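Local atomic coordinates of protein SCO1, mitochondrial (Saccharomyces cerevisiae, PDB entry 2B7K), a protein that is required for cytochrome c oxidase subunits 1 and 2 to accumulate and is thought to transport mitochondrial copper or insert it into that enzyme. Residues A[16-20]-A[156-160]; A[38-43]-A[79-83]; A[64-69]-A[104-108]; A[151-155]-A[180-184]. All blocks are in the same frame, centred on the assembly; numbering follows the deposited sequence.

Contact 1 of 4, residues A[16-20]-A[156-160]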
loop_
_atom_site.group_PDB
_atom_site.type_symbol
_atom_site.label_atom_id
_atom_site.label_comp_id
_atom_site.label_asym_id
_atom_site.label_seq_id
_atom_site.Cartn_x
_atom_site.Cartn_y
_atom_site.Cartn_z
ATOM N N GLY A 16 5.589 -16.169 12.640
ATOM C CA GLY A 16 4.198 -16.380 13.126
ATOM C C GLY A 16 3.177 -16.075 12.051
ATOM O O GLY A 16 2.460 -16.964 11.594
ATOM N N LYS A 17 3.104 -14.810 11.652
ATOM C CA LYS A 17 2.171 -14.387 10.617
ATOM C C LYS A 17 2.675 -14.914 9.278
ATOM O O LYS A 17 3.847 -15.265 9.149
ATOM C CB LYS A 17 2.082 -12.859 10.582
ATOM C CG LYS A 17 1.484 -12.249 11.840
ATOM C CD LYS A 17 1.390 -10.735 11.732
ATOM C CE LYS A 17 0.651 -10.143 12.920
ATOM N NZ LYS A 17 1.291 -10.504 14.213
ATOM N N PRO A 18 1.797 -14.984 8.264
ATOM C CA PRO A 18 2.259 -15.486 6.969
ATOM C C PRO A 18 3.467 -14.698 6.467
ATOM O O PRO A 18 3.522 -13.477 6.605
ATOM C CB PRO A 18 1.025 -15.336 6.077
ATOM C CG PRO A 18 0.283 -14.198 6.707
ATOM C CD PRO A 18 0.410 -14.499 8.177
ATOM N N SER A 19 4.437 -15.413 5.901
ATOM C CA SER A 19 5.662 -14.807 5.394
ATOM C C SER A 19 5.431 -14.001 4.117
ATOM O O SER A 19 5.903 -14.370 3.042
ATOM C CB SER A 19 6.709 -15.897 5.138
ATOM O OG SER A 19 7.944 -15.338 4.727
ATOM N N LEU A 20 4.709 -12.894 4.249
ATOM C CA LEU A 20 4.408 -12.025 3.116
ATOM C C LEU A 20 5.543 -11.057 2.832
ATOM O O LEU A 20 6.342 -10.747 3.712
ATOM C CB LEU A 20 3.121 -11.242 3.384
ATOM C CG LEU A 20 1.801 -11.950 3.063
ATOM C CD1 LEU A 20 1.822 -13.378 3.573
ATOM C CD2 LEU A 20 0.657 -11.165 3.677
ATOM N N GLN A 156 9.671 -5.680 6.944
ATOM C CA GLN A 156 8.964 -6.885 7.358
ATOM C C GLN A 156 7.467 -6.662 7.521
ATOM O O GLN A 156 7.033 -5.603 7.965
ATOM C CB GLN A 156 9.539 -7.399 8.679
ATOM C CG GLN A 156 11.030 -7.676 8.620
ATOM C CD GLN A 156 11.392 -8.615 7.488
ATOM O OE1 GLN A 156 10.948 -9.763 7.455
ATOM N NE2 GLN A 156 12.199 -8.127 6.549
ATOM N N PHE A 157 6.691 -7.675 7.157
ATOM C CA PHE A 157 5.242 -7.624 7.281
ATOM C C PHE A 157 4.890 -7.701 8.757
ATOM O O PHE A 157 5.340 -8.605 9.465
ATOM C CB PHE A 157 4.612 -8.809 6.551
ATOM C CG PHE A 157 3.134 -8.945 6.774
ATOM C CD1 PHE A 157 2.241 -8.038 6.199
ATOM C CD2 PHE A 157 2.628 -9.988 7.546
ATOM C CE1 PHE A 157 0.867 -8.172 6.388
ATOM C CE2 PHE A 157 1.253 -10.130 7.744
ATOM C CZ PHE A 157 0.372 -9.220 7.160
ATOM N N VAL A 158 4.092 -6.756 9.233
ATOM C CA VAL A 158 3.711 -6.776 10.635
ATOM C C VAL A 158 2.213 -6.930 10.841
ATOM O O VAL A 158 1.779 -7.384 11.899
ATOM C CB VAL A 158 4.194 -5.514 11.373
ATOM C CG1 VAL A 158 5.706 -5.517 11.457
ATOM C CG2 VAL A 158 3.708 -4.273 10.661
ATOM N N ASP A 159 1.419 -6.565 9.838
ATOM C CA ASP A 159 -0.026 -6.687 9.978
ATOM C C ASP A 159 -0.795 -6.344 8.707
ATOM O O ASP A 159 -0.334 -5.567 7.877
ATOM C CB ASP A 159 -0.499 -5.788 11.126
ATOM C CG ASP A 159 -1.946 -6.028 11.502
ATOM O OD1 ASP A 159 -2.314 -7.201 11.728
ATOM O OD2 ASP A 159 -2.712 -5.044 11.586
ATOM N N ALA A 160 -1.970 -6.946 8.559
ATOM C CA ALA A 160 -2.827 -6.691 7.412
ATOM C C ALA A 160 -4.134 -6.134 7.946
ATOM O O ALA A 160 -4.690 -6.652 8.914
ATOM C CB ALA A 160 -3.083 -7.974 6.642
HETATM O O HOH W 1 7.885 -10.105 6.275
#

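Contact 2 of 4, residues A[38-43]-A[79-83]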
loop_
_atom_site.group_PDB
_atom_site.type_symbol
_atom_site.label_atom_id
_atom_site.label_comp_id
_atom_site.label_asym_id
_atom_site.label_seq_id
_atom_site.Cartn_x
_atom_site.Cartn_y
_atom_site.Cartn_z
ATOM N N ASN A 38 13.201 0.165 -1.059
ATOM C CA ASN A 38 12.594 1.464 -0.776
ATOM C C ASN A 38 11.633 1.408 0.411
ATOM O O ASN A 38 11.063 2.429 0.804
ATOM C CB ASN A 38 11.859 2.001 -2.011
ATOM C CG ASN A 38 12.808 2.445 -3.115
ATOM O OD1 ASN A 38 13.194 1.660 -3.981
ATOM N ND2 ASN A 38 13.197 3.717 -3.076
ATOM N N LEU A 39 11.453 0.220 0.982
ATOM C CA LEU A 39 10.576 0.061 2.141
ATOM C C LEU A 39 11.373 0.286 3.421
ATOM O O LEU A 39 10.811 0.505 4.492
ATOM C CB LEU A 39 9.990 -1.350 2.186
ATOM C CG LEU A 39 9.108 -1.793 1.019
ATOM C CD1 LEU A 39 8.602 -3.204 1.295
ATOM C CD2 LEU A 39 7.943 -0.822 0.851
ATOM N N LEU A 40 12.692 0.217 3.301
ATOM C CA LEU A 40 13.575 0.379 4.452
ATOM C C LEU A 40 13.568 1.779 5.059
ATOM O O LEU A 40 13.495 2.779 4.347
ATOM C CB LEU A 40 15.005 -0.004 4.058
ATOM C CG LEU A 40 15.160 -1.444 3.559
ATOM C CD1 LEU A 40 16.596 -1.683 3.100
ATOM C CD2 LEU A 40 14.777 -2.412 4.674
ATOM N N GLY A 41 13.630 1.834 6.387
ATOM C CA GLY A 41 13.663 3.110 7.081
ATOM C C GLY A 41 12.337 3.793 7.353
ATOM O O GLY A 41 12.314 4.932 7.808
ATOM N N LYS A 42 11.227 3.121 7.076
ATOM C CA LYS A 42 9.931 3.737 7.328
ATOM C C LYS A 42 8.798 2.734 7.375
ATOM O O LYS A 42 8.963 1.587 6.988
ATOM C CB LYS A 42 9.649 4.803 6.268
ATOM C CG LYS A 42 10.111 4.427 4.874
ATOM C CD LYS A 42 10.220 5.658 3.992
ATOM C CE LYS A 42 10.928 5.341 2.687
ATOM N NZ LYS A 42 11.146 6.566 1.871
ATOM N N PHE A 43 7.654 3.166 7.893
ATOM C CA PHE A 43 6.488 2.300 7.957
ATOM C C PHE A 43 5.738 2.536 6.662
ATOM O O PHE A 43 5.402 3.670 6.333
ATOM C CB PHE A 43 5.616 2.663 9.158
ATOM C CG PHE A 43 5.910 1.842 10.380
ATOM C CD1 PHE A 43 5.462 0.528 10.468
ATOM C CD2 PHE A 43 6.665 2.365 11.421
ATOM C CE1 PHE A 43 5.764 -0.257 11.579
ATOM C CE2 PHE A 43 6.974 1.588 12.539
ATOM C CZ PHE A 43 6.523 0.278 12.616
ATOM N N LEU A 79 3.231 7.791 7.142
ATOM C CA LEU A 79 3.486 6.503 6.510
ATOM C C LEU A 79 3.866 6.696 5.046
ATOM O O LEU A 79 3.738 7.793 4.496
ATOM C CB LEU A 79 2.240 5.613 6.562
ATOM C CG LEU A 79 1.559 5.314 7.898
ATOM C CD1 LEU A 79 0.306 4.487 7.629
ATOM C CD2 LEU A 79 2.503 4.560 8.828
ATOM N N GLN A 80 4.349 5.619 4.431
ATOM C CA GLN A 80 4.694 5.609 3.012
ATOM C C GLN A 80 3.587 4.778 2.370
ATOM O O GLN A 80 3.672 3.552 2.327
ATOM C CB GLN A 80 6.047 4.923 2.760
ATOM C CG GLN A 80 6.314 4.701 1.262
ATOM C CD GLN A 80 7.730 4.250 0.952
ATOM O OE1 GLN A 80 8.438 4.900 0.181
ATOM N NE2 GLN A 80 8.145 3.132 1.541
ATOM N N PRO A 81 2.522 5.434 1.885
ATOM C CA PRO A 81 1.408 4.719 1.256
ATOM C C PRO A 81 1.707 4.370 -0.189
ATOM O O PRO A 81 2.122 5.227 -0.976
ATOM C CB PRO A 81 0.246 5.696 1.403
ATOM C CG PRO A 81 0.915 7.018 1.281
ATOM C CD PRO A 81 2.222 6.870 2.027
ATOM N N LEU A 82 1.488 3.104 -0.533
ATOM C CA LEU A 82 1.769 2.620 -1.878
ATOM C C LEU A 82 0.572 1.904 -2.478
ATOM O O LEU A 82 -0.036 1.054 -1.827
ATOM C CB LEU A 82 2.958 1.650 -1.841
ATOM C CG LEU A 82 4.241 2.207 -1.217
ATOM C CD1 LEU A 82 5.248 1.082 -0.990
ATOM C CD2 LEU A 82 4.816 3.275 -2.137
ATOM N N PHE A 83 0.232 2.267 -3.712
ATOM C CA PHE A 83 -0.861 1.630 -4.437
ATOM C C PHE A 83 -0.212 0.821 -5.554
ATOM O O PHE A 83 0.360 1.385 -6.482
ATOM C CB PHE A 83 -1.799 2.669 -5.050
ATOM C CG PHE A 83 -2.915 2.070 -5.873
ATOM C CD1 PHE A 83 -3.037 2.371 -7.226
ATOM C CD2 PHE A 83 -3.845 1.212 -5.293
ATOM C CE1 PHE A 83 -4.079 1.820 -7.994
ATOM C CE2 PHE A 83 -4.887 0.657 -6.046
ATOM C CZ PHE A 83 -5.006 0.961 -7.397
HETATM O O HOH W 2 10.812 5.447 -1.085
#

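Contact 3 of 4, residues A[64-69]-A[104-108]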
loop_
_atom_site.group_PDB
_atom_site.type_symbol
_atom_site.label_atom_id
_atom_site.label_comp_id
_atom_site.label_asym_id
_atom_site.label_seq_id
_atom_site.Cartn_x
_atom_site.Cartn_y
_atom_site.Cartn_z
ATOM N N LEU A 64 -8.173 4.930 3.230
ATOM C CA LEU A 64 -6.745 5.132 3.469
ATOM C C LEU A 64 -6.428 6.624 3.636
ATOM O O LEU A 64 -5.621 7.005 4.483
ATOM C CB LEU A 64 -5.919 4.540 2.317
ATOM C CG LEU A 64 -4.399 4.752 2.371
ATOM C CD1 LEU A 64 -3.840 4.096 3.632
ATOM C CD2 LEU A 64 -3.740 4.165 1.122
ATOM N N GLY A 65 -7.066 7.466 2.830
ATOM C CA GLY A 65 -6.832 8.895 2.931
ATOM C C GLY A 65 -7.255 9.421 4.292
ATOM O O GLY A 65 -6.595 10.291 4.872
ATOM N N LEU A 66 -8.357 8.894 4.810
ATOM C CA LEU A 66 -8.839 9.316 6.123
ATOM C C LEU A 66 -7.817 8.908 7.176
ATOM O O LEU A 66 -7.497 9.684 8.077
ATOM C CB LEU A 66 -10.187 8.668 6.437
ATOM C CG LEU A 66 -11.382 9.112 5.588
ATOM C CD1 LEU A 66 -12.628 8.409 6.084
ATOM C CD2 LEU A 66 -11.555 10.625 5.682
ATOM N N TRP A 67 -7.312 7.683 7.055
ATOM C CA TRP A 67 -6.310 7.177 7.990
ATOM C C TRP A 67 -5.050 8.037 7.978
ATOM O O TRP A 67 -4.558 8.454 9.030
ATOM C CB TRP A 67 -5.905 5.740 7.638
ATOM C CG TRP A 67 -6.926 4.673 7.944
ATOM C CD1 TRP A 67 -8.066 4.803 8.680
ATOM C CD2 TRP A 67 -6.866 3.304 7.532
ATOM N NE1 TRP A 67 -8.727 3.592 8.753
ATOM C CE2 TRP A 67 -8.009 2.655 8.057
ATOM C CE3 TRP A 67 -5.952 2.557 6.771
ATOM C CZ2 TRP A 67 -8.268 1.295 7.843
ATOM C CZ3 TRP A 67 -6.206 1.203 6.556
ATOM C CH2 TRP A 67 -7.357 0.588 7.093
ATOM N N LEU A 68 -4.510 8.281 6.789
ATOM C CA LEU A 68 -3.298 9.084 6.659
ATOM C C LEU A 68 -3.417 10.458 7.306
ATOM O O LEU A 68 -2.522 10.886 8.039
ATOM C CB LEU A 68 -2.926 9.241 5.188
ATOM C CG LEU A 68 -2.538 7.927 4.501
ATOM C CD1 LEU A 68 -2.349 8.160 3.007
ATOM C CD2 LEU A 68 -1.264 7.379 5.124
ATOM N N ASN A 69 -4.521 11.149 7.042
ATOM C CA ASN A 69 -4.718 12.475 7.619
ATOM C C ASN A 69 -4.885 12.447 9.135
ATOM O O ASN A 69 -4.400 13.336 9.829
ATOM C CB ASN A 69 -5.914 13.159 6.961
ATOM C CG ASN A 69 -5.557 13.786 5.628
ATOM O OD1 ASN A 69 -6.430 14.134 4.836
ATOM N ND2 ASN A 69 -4.260 13.942 5.378
ATOM N N HIS A 104 -5.766 10.848 -1.700
ATOM C CA HIS A 104 -4.726 11.475 -0.893
ATOM C C HIS A 104 -3.441 11.590 -1.714
ATOM O O HIS A 104 -2.961 10.605 -2.287
ATOM C CB HIS A 104 -4.497 10.664 0.389
ATOM C CG HIS A 104 -3.779 11.419 1.466
ATOM N ND1 HIS A 104 -2.441 11.739 1.390
ATOM C CD2 HIS A 104 -4.214 11.901 2.655
ATOM C CE1 HIS A 104 -2.080 12.381 2.487
ATOM N NE2 HIS A 104 -3.136 12.491 3.272
ATOM N N PRO A 105 -2.869 12.802 -1.779
ATOM C CA PRO A 105 -1.643 13.114 -2.525
ATOM C C PRO A 105 -0.393 12.319 -2.148
ATOM O O PRO A 105 0.537 12.232 -2.941
ATOM C CB PRO A 105 -1.448 14.611 -2.269
ATOM C CG PRO A 105 -2.839 15.101 -1.950
ATOM C CD PRO A 105 -3.367 14.000 -1.082
ATOM N N SER A 106 -0.361 11.761 -0.941
ATOM C CA SER A 106 0.801 10.999 -0.492
ATOM C C SER A 106 0.869 9.594 -1.079
ATOM O O SER A 106 1.931 8.964 -1.085
ATOM C CB SER A 106 0.822 10.898 1.035
ATOM O OG SER A 106 1.174 12.140 1.615
ATOM N N ILE A 107 -0.263 9.104 -1.566
ATOM C CA ILE A 107 -0.310 7.768 -2.142
ATOM C C ILE A 107 0.516 7.712 -3.424
ATOM O O ILE A 107 0.333 8.516 -4.338
ATOM C CB ILE A 107 -1.766 7.345 -2.435
ATOM C CG1 ILE A 107 -2.590 7.377 -1.140
ATOM C CG2 ILE A 107 -1.791 5.936 -3.024
ATOM C CD1 ILE A 107 -4.093 7.235 -1.362
ATOM N N LEU A 108 1.446 6.769 -3.479
ATOM C CA LEU A 108 2.294 6.632 -4.658
ATOM C C LEU A 108 1.918 5.376 -5.413
ATOM O O LEU A 108 1.930 4.278 -4.847
ATOM C CB LEU A 108 3.762 6.560 -4.247
ATOM C CG LEU A 108 4.800 6.454 -5.372
ATOM C CD1 LEU A 108 4.792 7.722 -6.218
ATOM C CD2 LEU A 108 6.175 6.224 -4.759
#

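Contact 4 of 4, residues A[151-155]-A[180-184]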
loop_
_atom_site.group_PDB
_atom_site.type_symbol
_atom_site.label_atom_id
_atom_site.label_comp_id
_atom_site.label_asym_id
_atom_site.label_seq_id
_atom_site.Cartn_x
_atom_site.Cartn_y
_atom_site.Cartn_z
ATOM N N MET A 151 4.061 -2.628 6.534
ATOM C CA MET A 151 5.435 -3.130 6.566
ATOM C C MET A 151 6.280 -2.215 7.447
ATOM O O MET A 151 6.202 -0.993 7.320
ATOM C CB MET A 151 6.020 -3.155 5.150
ATOM C CG MET A 151 5.087 -3.732 4.082
ATOM S SD MET A 151 4.602 -5.456 4.358
ATOM C CE MET A 151 6.055 -6.317 3.768
ATOM N N ASP A 152 7.090 -2.798 8.333
ATOM C CA ASP A 152 7.915 -1.987 9.225
ATOM C C ASP A 152 9.195 -1.454 8.577
ATOM O O ASP A 152 9.517 -1.793 7.436
ATOM C CB ASP A 152 8.238 -2.759 10.520
ATOM C CG ASP A 152 9.179 -3.934 10.306
ATOM O OD1 ASP A 152 9.935 -3.953 9.313
ATOM O OD2 ASP A 152 9.176 -4.843 11.165
ATOM N N PRO A 153 9.938 -0.593 9.297
ATOM C CA PRO A 153 11.185 -0.005 8.789
ATOM C C PRO A 153 12.253 -0.992 8.331
ATOM O O PRO A 153 13.229 -0.599 7.696
ATOM C CB PRO A 153 11.653 0.863 9.954
ATOM C CG PRO A 153 10.357 1.335 10.533
ATOM C CD PRO A 153 9.543 0.056 10.559
ATOM N N GLU A 154 12.079 -2.267 8.659
ATOM C CA GLU A 154 13.037 -3.283 8.234
ATOM C C GLU A 154 12.472 -4.044 7.039
ATOM O O GLU A 154 13.033 -5.047 6.603
ATOM C CB GLU A 154 13.350 -4.244 9.388
ATOM C CG GLU A 154 14.071 -3.566 10.547
ATOM C CD GLU A 154 14.327 -4.494 11.720
ATOM O OE1 GLU A 154 14.896 -4.027 12.728
ATOM O OE2 GLU A 154 13.963 -5.686 11.637
ATOM N N GLY A 155 11.353 -3.550 6.515
ATOM C CA GLY A 155 10.722 -4.173 5.366
ATOM C C GLY A 155 9.971 -5.454 5.669
ATOM O O GLY A 155 9.655 -6.223 4.760
ATOM N N SER A 180 5.157 1.226 19.212
ATOM C CA SER A 180 5.810 0.151 19.953
ATOM C C SER A 180 7.005 -0.423 19.198
ATOM O O SER A 180 7.722 -1.281 19.713
ATOM C CB SER A 180 4.811 -0.969 20.258
ATOM O OG SER A 180 4.443 -1.664 19.082
ATOM N N TYR A 181 7.228 0.058 17.979
ATOM C CA TYR A 181 8.338 -0.436 17.168
ATOM C C TYR A 181 9.713 -0.179 17.776
ATOM O O TYR A 181 9.975 0.888 18.328
ATOM C CB TYR A 181 8.302 0.191 15.772
ATOM C CG TYR A 181 9.518 -0.143 14.934
ATOM C CD1 TYR A 181 9.667 -1.402 14.353
ATOM C CD2 TYR A 181 10.541 0.791 14.754
ATOM C CE1 TYR A 181 10.803 -1.723 13.615
ATOM C CE2 TYR A 181 11.681 0.477 14.020
ATOM C CZ TYR A 181 11.804 -0.778 13.455
ATOM O OH TYR A 181 12.934 -1.089 12.732
ATOM N N VAL A 182 10.583 -1.176 17.653
ATOM C CA VAL A 182 11.958 -1.107 18.133
ATOM C C VAL A 182 12.809 -1.863 17.111
ATOM O O VAL A 182 12.482 -2.985 16.729
ATOM C CB VAL A 182 12.127 -1.778 19.516
ATOM C CG1 VAL A 182 13.580 -1.697 19.954
ATOM C CG2 VAL A 182 11.234 -1.101 20.541
ATOM N N PRO A 183 13.905 -1.252 16.646
ATOM C CA PRO A 183 14.776 -1.906 15.662
ATOM C C PRO A 183 15.434 -3.190 16.177
ATOM O O PRO A 183 15.467 -3.445 17.380
ATOM C CB PRO A 183 15.793 -0.818 15.331
ATOM C CG PRO A 183 15.883 -0.043 16.613
ATOM C CD PRO A 183 14.435 0.069 17.024
ATOM N N ALA A 184 15.950 -3.992 15.250
ATOM C CA ALA A 184 16.610 -5.253 15.579
ATOM C C ALA A 184 17.560 -5.106 16.765
ATOM O O ALA A 184 17.359 -5.826 17.766
ATOM C CB ALA A 184 17.372 -5.770 14.365
#

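Contact 1 of 4, residues A[16-20]-A[156-160]
With CG of Phe157 anti to its own backbone N (chi1 172°) and CG of Leu20 anti to its carbonyl carbon (chi1 -84°), the two side chains run alongside each other in the same direction. Leu20 CD2 settles over the middle of the aromatic ring, 4.0 Å from the Phe157 centroid and 13° off the normal, a CH-pi contact made squarely on one face. The opposite face is covered from within the strand by Asp159 N, 3.8 Å above the plane of the Phe157 ring. Lys17 approaches the rim instead, its CB 4.0 Å from Phe157 CE2, and Pro18 CG adds a looser touch to the same ring carbon. Extended as far as CE, Lys17 crosses the strand backbone, its CE 3.2 Å from Val158 O, before bending to NZ. Lys17 NZ stops 5.5 Å from Asp159 OD1, so any attraction between these opposite charges acts without contact. No direct hydrogen bond joins the segments. A water accepts from Phe157 N at 2.8 Å and can donate to Leu20 O or Gln156 OE1. The loop that opens the modelled chain rests on 157-161, an outermost strand of the thioredoxin-like sheet. That strand pairs with strand 148-151, with a classic beta bulge where Val158 and Asp159 both face Leu150; Phe157 and Leu20 touch Tyr149 of the same neighbour, while Asp159 meets Lys173 and His177 of helix 169-180.

Contact 2 of 4, residues A[38-43]-A[79-83]
Gln80 of strand 80-85, in the thioredoxin-like sheet, reaches over the type II turn Leu39–Lys42, which leads into the adjacent parallel strand 44-49. At the base of the side chain, CB lies 3.8 Å from Phe43 O, the carbonyl that accepts from Gln80 N at 2.9 Å. CG stands anti to the backbone N (chi1 171°) and the chain stays extended, which carries the amide across to Asn38, just ahead of the turn. CD passes 3.8 Å from Lys42 CE as the two long side chains cross at a slant. NE2 donates to Asn38 O at 3.1 Å, almost straight (169°); this oxygen lies in the Gln80 amide plane, although the donor is tilted from the plane of the Asn38 carbonyl. Ser44 OG is a second partner of NE2, and together the two bonds hold the amide in one rotation. Apolar contacts flank this polar grip: Leu39 CD2 meets Leu82 CD1 at 3.8 Å on one hand, Phe43 CB meets Leu79 CD2 on the other. The other amide tip, Gln80 OE1, accepts from a water 2.7 Å away, and that water in turn accepts from Lys42 NZ.

Contact 3 of 4, residues A[64-69]-A[104-108]
A type I turn, His104 to Ile107, packs against helix 56-75 of the thioredoxin-like domain, His104 and Ile107 fitting beside Gly65 and Leu68. Cys57, a copper ligand by similarity, lies on the same helix, its side chain about 10 Å from that of Leu64. The backbones are closest at Gly65, whose CA is 3.9 Å from His104 CB. With CG anti to the backbone N (chi1 -162°), the imidazole of His104 lies along the helix, where Leu68 covers one face. Leu68 CD1 is 4.0 Å from the centroid of the His104 ring and 15° off the normal, offset toward the rim, and Leu68 CB adds a second touch over the same face. Within the turn, Ser106 N donates to His104 ND1 at 3.1 Å, nearly in the ring plane. The bond, with ND1 as acceptor, restrains the rotation of the ring. Asn69 reaches the far edge, its amide plane 52° from that of the ring; ND2 comes to 2.8 Å of His104 NE2, but the angle is too poor for a hydrogen bond. Deeper in, Ile107 and Leu64 meet tip to tip, CD1 to CD2 at 4.0 Å, and Leu68 CD1 also touches Ile107 CG1. The contact packs against the sheet: Leu68 leans on Pro81 and Ile107 on Phe83, both of strand 80-85, Leu64 rests on Ile45 of strand 44-49, and the turn runs straight into strand 108-111, which pairs with strand 80-85.

Contact 4 of 4, residues A[151-155]-A[180-184]
A type I turn from Asp152 to Gly155, closed by Gly155 N to Asp152 O at 2.7 Å, sets its corner residues Pro153 and Glu154 against Tyr181 and the segment that follows helix 169-180. The turn connects antiparallel strands 148-151 and 157-161, so this is the tip of a beta hairpin at the edge of the thioredoxin-like sheet. An Asx turn reinforces it: Asp152 OD1 accepts from Glu154 N at 2.8 Å, the donor coming from above the carboxylate plane, and the same oxygen also takes Gln156 N. Because CG of Tyr181 is anti to the backbone N (chi1 173°), the phenol extends toward the hairpin, where Pro153 lies over it. Pro153 CD covers one face, 3.8 Å from the centroid of the Tyr181 ring, in a CH-pi contact. Pro183 N, of the tyrosine's own segment, lies 3.7 Å above the opposite face of the Tyr181 ring, toward its rim; Phe43 adds an edge-to-face partner. At its hydroxyl end, Tyr181 OH touches Pro153 CB at 3.6 Å and Glu154 CG at 3.5 Å. Glu154 stays extended past the ring, its carboxylate turned 81° from the ring plane, and reaches the last modelled residue: Ala184 N donates to Glu154 OE1 at 2.7 Å, arriving nearly along the C-O axis with a bent N-H...O angle of 142°.

Contact 4 touches both contact 1 and contact 2, which do not touch each other (centres 15 Å apart); contact 3 lies on the other side of the chain's centre from contact 1, the two centres 22 Å apart. Between contacts 2 and 4, Gly41 N lies 2.8 Å from Pro153 O, and Phe43 CZ is 3.6 Å from Tyr181 CB. Contact 4 passes to contact 1 along the hairpin, with Met151 SD 3.7 Å from Phe157 CA. Contacts 2 and 3 meet through strand pairing, Phe83 N standing 2.9 Å from Leu108 O. No contact includes the copper ligands proposed by similarity; Leu64 in contact 3 is about 10 Å from Cys57 and Leu20 in contact 1 about 12 Å from His144, between side chains.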